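Local atomic coordinates of inactive glucansucrase (Lactobacillus reuteri, PDB entry 5JBD), a protein that belongs to glycoside hydrolase family 70 as an inactive glucansucrase, with several domains arranged around a TIM-type barrel. Residues A[508-520]-A[531-544]. Sequence-based numbering, arbitrary orientation.
Sequences NNLLASVRYGKGV and LSRTSGMAVLVGND
Ser513 and Val539 face each other as the central hydrogen-bonded pair of two antiparallel strands, 510-515 and 537-542, with Ser513 N to Val539 O and Val539 N to Ser513 O both 2.8 Å. Leu511 with Val541 and Arg515 with Met537 repeat the doubly bonded pairing, and Asn543 N reaches Asn509 O at 3.2 Å to continue the ladder past the strand end. Between these rungs, on the face of Ala512 and Val514, the Ala512 methyl meets Leu540 CD1 at 4.0 Å. Leu510 sets CG anti to its own nitrogen (chi1 176°), which lets CD1 lie 3.6 Å from Gly542 N, where the partner has no side chain. Beyond Gly536 and Gly517, two serine hydroxyls bind the loops together. Ser535 OG accepts Lys518 N at 2.9 Å and donates to Leu531 O, approaching that carbonyl from above its plane; Ser532 OG donates to Lys518 O in the carbonyl plane, while its CB packs on Val520 CG2 at 3.7 Å. Outward, Val539 and Val541 rest on helix 446-455, and Arg515, bent at chi2 and chi3, turns away from the partner strand, NH2 bonding Gly499 O and NH1 Ser455 O. Leu510, Ala512, Val514 and Leu540 instead meet strand 550-555. Flanked by strands 501-505 and 612-618, the pair lies in an antiparallel sheet between helix and further strand, consistent with the beta-sandwich domain C accompanying this family's barrel.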
loop_
_atom_site.group_PDB
_atom_site.type_symbol
_atom_site.label_atom_id
_atom_site.label_comp_id
_atom_site.label_asym_id
_atom_site.label_seq_id
_atom_site.Cartn_x
_atom_site.Cartn_y
_atom_site.Cartn_z
ATOM N N ASN A 508 24.592 16.370 -27.391
ATOM C CA ASN A 508 24.843 15.465 -26.263
ATOM C C ASN A 508 23.777 15.516 -25.159
ATOM O O ASN A 508 23.651 14.555 -24.399
ATOM C CB ASN A 508 26.235 15.692 -25.646
ATOM C CG ASN A 508 26.696 14.518 -24.768
ATOM O OD1 ASN A 508 26.440 13.340 -25.075
ATOM N ND2 ASN A 508 27.343 14.839 -23.644
ATOM N N ASN A 509 23.003 16.604 -25.093
ATOM C CA ASN A 509 22.000 16.778 -24.043
ATOM C C ASN A 509 20.581 17.066 -24.535
ATOM O O ASN A 509 19.742 17.475 -23.740
ATOM C CB ASN A 509 22.459 17.896 -23.098
ATOM C CG ASN A 509 23.854 17.657 -22.567
ATOM O OD1 ASN A 509 24.121 16.642 -21.929
ATOM N ND2 ASN A 509 24.766 18.556 -22.878
ATOM N N LEU A 510 20.290 16.797 -25.809
ATOM C CA LEU A 510 18.983 17.110 -26.392
ATOM C C LEU A 510 18.558 15.990 -27.323
ATOM O O LEU A 510 19.355 15.553 -28.153
ATOM C CB LEU A 510 19.073 18.423 -27.170
ATOM C CG LEU A 510 17.842 18.920 -27.956
ATOM C CD1 LEU A 510 16.804 19.516 -27.017
ATOM C CD2 LEU A 510 18.277 19.955 -28.969
ATOM N N LEU A 511 17.302 15.540 -27.209
ATOM C CA LEU A 511 16.771 14.576 -28.162
ATOM C C LEU A 511 15.428 14.973 -28.747
ATOM O O LEU A 511 14.724 15.831 -28.194
ATOM C CB LEU A 511 16.725 13.189 -27.534
ATOM C CG LEU A 511 15.695 12.815 -26.469
ATOM C CD1 LEU A 511 14.281 12.675 -27.030
ATOM C CD2 LEU A 511 16.125 11.500 -25.833
ATOM N N ALA A 512 15.105 14.337 -29.873
ATOM C CA ALA A 512 13.808 14.430 -30.543
ATOM C C ALA A 512 13.153 13.057 -30.505
ATOM O O ALA A 512 13.777 12.045 -30.890
ATOM C CB ALA A 512 13.982 14.904 -31.981
ATOM N N SER A 513 11.936 13.010 -29.963
ATOM C CA SER A 513 11.106 11.802 -29.942
ATOM C C SER A 513 9.943 12.056 -30.885
ATOM O O SER A 513 9.156 12.967 -30.655
ATOM C CB SER A 513 10.599 11.512 -28.536
ATOM O OG SER A 513 9.896 10.286 -28.516
ATOM N N VAL A 514 9.888 11.273 -31.966
ATOM C CA VAL A 514 8.958 11.498 -33.062
ATOM C C VAL A 514 8.020 10.305 -33.183
ATOM O O VAL A 514 8.491 9.159 -33.188
ATOM C CB VAL A 514 9.705 11.696 -34.399
ATOM C CG1 VAL A 514 8.743 11.698 -35.583
ATOM C CG2 VAL A 514 10.483 13.021 -34.375
ATOM N N ARG A 515 6.723 10.580 -33.302
ATOM C CA ARG A 515 5.736 9.574 -33.707
ATOM C C ARG A 515 5.277 9.864 -35.127
ATOM O O ARG A 515 5.007 11.015 -35.469
ATOM C CB ARG A 515 4.559 9.543 -32.718
ATOM C CG ARG A 515 4.952 9.185 -31.279
ATOM C CD ARG A 515 5.558 7.786 -31.156
ATOM N NE ARG A 515 4.609 6.737 -31.542
ATOM C CZ ARG A 515 3.611 6.275 -30.782
ATOM N NH1 ARG A 515 3.402 6.756 -29.561
ATOM N NH2 ARG A 515 2.801 5.317 -31.256
ATOM N N TYR A 516 5.222 8.835 -35.968
ATOM C CA TYR A 516 5.017 9.052 -37.414
ATOM C C TYR A 516 3.554 9.181 -37.830
ATOM O O TYR A 516 3.286 9.645 -38.936
ATOM C CB TYR A 516 5.723 7.962 -38.244
ATOM C CG TYR A 516 7.219 7.995 -38.069
ATOM C CD1 TYR A 516 7.971 9.053 -38.581
ATOM C CD2 TYR A 516 7.886 6.998 -37.382
ATOM C CE1 TYR A 516 9.344 9.131 -38.391
ATOM C CE2 TYR A 516 9.273 7.043 -37.220
ATOM C CZ TYR A 516 9.992 8.116 -37.723
ATOM O OH TYR A 516 11.361 8.184 -37.564
ATOM N N GLY A 517 2.619 8.796 -36.954
ATOM C CA GLY A 517 1.184 8.957 -37.222
ATOM C C GLY A 517 0.459 7.632 -37.409
ATOM O O GLY A 517 1.082 6.584 -37.641
ATOM N N LYS A 518 -0.865 7.681 -37.313
ATOM C CA LYS A 518 -1.684 6.474 -37.427
ATOM C C LYS A 518 -1.492 5.846 -38.809
ATOM O O LYS A 518 -1.589 6.529 -39.823
ATOM C CB LYS A 518 -3.164 6.775 -37.180
ATOM C CG LYS A 518 -3.976 5.503 -36.994
ATOM C CD LYS A 518 -5.455 5.759 -36.839
ATOM C CE LYS A 518 -6.195 4.428 -36.767
ATOM N NZ LYS A 518 -7.653 4.663 -36.779
ATOM N N GLY A 519 -1.189 4.548 -38.834
ATOM C CA GLY A 519 -0.907 3.841 -40.091
ATOM C C GLY A 519 0.420 4.199 -40.762
ATOM O O GLY A 519 0.597 3.914 -41.938
ATOM N N VAL A 520 1.346 4.815 -40.017
ATOM C CA VAL A 520 2.678 5.171 -40.538
ATOM C C VAL A 520 3.676 4.395 -39.711
ATOM O O VAL A 520 3.991 4.767 -38.581
ATOM C CB VAL A 520 2.957 6.688 -40.457
ATOM C CG1 VAL A 520 4.175 7.036 -41.291
ATOM C CG2 VAL A 520 1.745 7.472 -40.952
ATOM N N LEU A 531 -6.066 9.080 -41.592
ATOM C CA LEU A 531 -5.478 10.015 -40.621
ATOM C C LEU A 531 -3.949 10.035 -40.618
ATOM O O LEU A 531 -3.358 10.736 -39.807
ATOM C CB LEU A 531 -6.014 9.702 -39.207
ATOM C CG LEU A 531 -7.537 9.744 -39.034
ATOM C CD1 LEU A 531 -7.926 9.464 -37.582
ATOM C CD2 LEU A 531 -8.106 11.090 -39.478
ATOM N N SER A 532 -3.305 9.292 -41.525
ATOM C CA SER A 532 -1.846 9.205 -41.561
ATOM C C SER A 532 -1.215 10.583 -41.724
ATOM O O SER A 532 -0.396 11.000 -40.904
ATOM C CB SER A 532 -1.373 8.267 -42.680
ATOM O OG SER A 532 -1.598 6.899 -42.345
ATOM N N ARG A 533 -1.635 11.298 -42.763
ATOM C CA ARG A 533 -1.079 12.618 -43.091
ATOM C C ARG A 533 -1.138 13.624 -41.920
ATOM O O ARG A 533 -0.172 14.362 -41.669
ATOM C CB ARG A 533 -1.825 13.212 -44.296
ATOM C CG ARG A 533 -1.401 14.624 -44.706
ATOM C CD ARG A 533 0.067 14.706 -45.082
ATOM N NE ARG A 533 0.408 16.032 -45.612
ATOM C CZ ARG A 533 1.587 16.363 -46.145
ATOM N NH1 ARG A 533 2.591 15.475 -46.241
ATOM N NH2 ARG A 533 1.772 17.605 -46.594
ATOM N N THR A 534 -2.273 13.654 -41.226
ATOM C CA THR A 534 -2.549 14.703 -40.236
ATOM C C THR A 534 -2.304 14.257 -38.784
ATOM O O THR A 534 -2.743 14.931 -37.849
ATOM C CB THR A 534 -3.999 15.221 -40.393
ATOM O OG1 THR A 534 -4.906 14.112 -40.347
ATOM C CG2 THR A 534 -4.170 15.967 -41.712
ATOM N N SER A 535 -1.590 13.146 -38.582
ATOM C CA SER A 535 -1.241 12.693 -37.232
ATOM C C SER A 535 0.279 12.507 -37.094
ATOM O O SER A 535 1.032 12.730 -38.053
ATOM C CB SER A 535 -2.025 11.418 -36.873
ATOM O OG SER A 535 -1.754 10.365 -37.776
ATOM N N GLY A 536 0.723 12.145 -35.891
ATOM C CA GLY A 536 2.137 12.162 -35.525
ATOM C C GLY A 536 2.479 13.377 -34.664
ATOM O O GLY A 536 1.667 14.280 -34.475
ATOM N N MET A 537 3.697 13.387 -34.137
ATOM C CA MET A 537 4.134 14.401 -33.160
ATOM C C MET A 537 5.663 14.399 -33.073
ATOM O O MET A 537 6.303 13.367 -33.266
ATOM C CB MET A 537 3.505 14.109 -31.771
ATOM C CG MET A 537 3.903 15.054 -30.627
ATOM S SD MET A 537 3.248 14.592 -28.996
ATOM C CE MET A 537 1.593 15.261 -29.101
ATOM N N ALA A 538 6.231 15.572 -32.795
ATOM C CA ALA A 538 7.637 15.701 -32.412
ATOM C C ALA A 538 7.708 16.305 -31.020
ATOM O O ALA A 538 7.116 17.350 -30.757
ATOM C CB ALA A 538 8.385 16.576 -33.404
ATOM N N VAL A 539 8.432 15.627 -30.132
ATOM C CA VAL A 539 8.712 16.101 -28.788
ATOM C C VAL A 539 10.230 16.339 -28.651
ATOM O O VAL A 539 11.024 15.419 -28.836
ATOM C CB VAL A 539 8.237 15.068 -27.753
ATOM C CG1 VAL A 539 8.673 15.452 -26.340
ATOM C CG2 VAL A 539 6.726 14.917 -27.831
ATOM N N LEU A 540 10.606 17.569 -28.323
ATOM C CA LEU A 540 12.010 17.971 -28.155
ATOM C C LEU A 540 12.270 18.202 -26.683
ATOM O O LEU A 540 11.633 19.059 -26.079
ATOM C CB LEU A 540 12.310 19.249 -28.943
ATOM C CG LEU A 540 12.767 19.080 -30.386
ATOM C CD1 LEU A 540 11.826 18.192 -31.179
ATOM C CD2 LEU A 540 12.927 20.436 -31.060
ATOM N N VAL A 541 13.217 17.458 -26.114
ATOM C CA VAL A 541 13.546 17.566 -24.716
ATOM C C VAL A 541 15.053 17.640 -24.503
ATOM O O VAL A 541 15.788 16.764 -24.969
ATOM C CB VAL A 541 12.982 16.363 -23.943
ATOM C CG1 VAL A 541 13.436 16.396 -22.488
ATOM C CG2 VAL A 541 11.467 16.357 -24.045
ATOM N N GLY A 542 15.494 18.683 -23.784
ATOM C CA GLY A 542 16.895 18.848 -23.356
ATOM C C GLY A 542 16.999 19.002 -21.851
ATOM O O GLY A 542 16.061 19.495 -21.223
ATOM N N ASN A 543 18.103 18.533 -21.263
ATOM C CA ASN A 543 18.285 18.576 -19.804
ATOM C C ASN A 543 19.516 19.392 -19.367
ATOM O O ASN A 543 20.011 19.215 -18.253
ATOM C CB ASN A 543 18.336 17.156 -19.215
ATOM C CG ASN A 543 19.631 16.413 -19.527
ATOM O OD1 ASN A 543 20.401 16.813 -20.390
ATOM N ND2 ASN A 543 19.875 15.324 -18.791
ATOM N N ASP A 544 20.002 20.271 -20.238
ATOM C CA ASP A 544 21.123 21.175 -19.915
ATOM C C ASP A 544 20.610 22.611 -20.000
ATOM O O ASP A 544 20.362 23.138 -21.086
ATOM C CB ASP A 544 22.312 20.940 -20.865
ATOM C CG ASP A 544 23.440 21.965 -20.693
ATOM O OD1 ASP A 544 23.484 22.698 -19.682
ATOM O OD2 ASP A 544 24.294 22.031 -21.585
#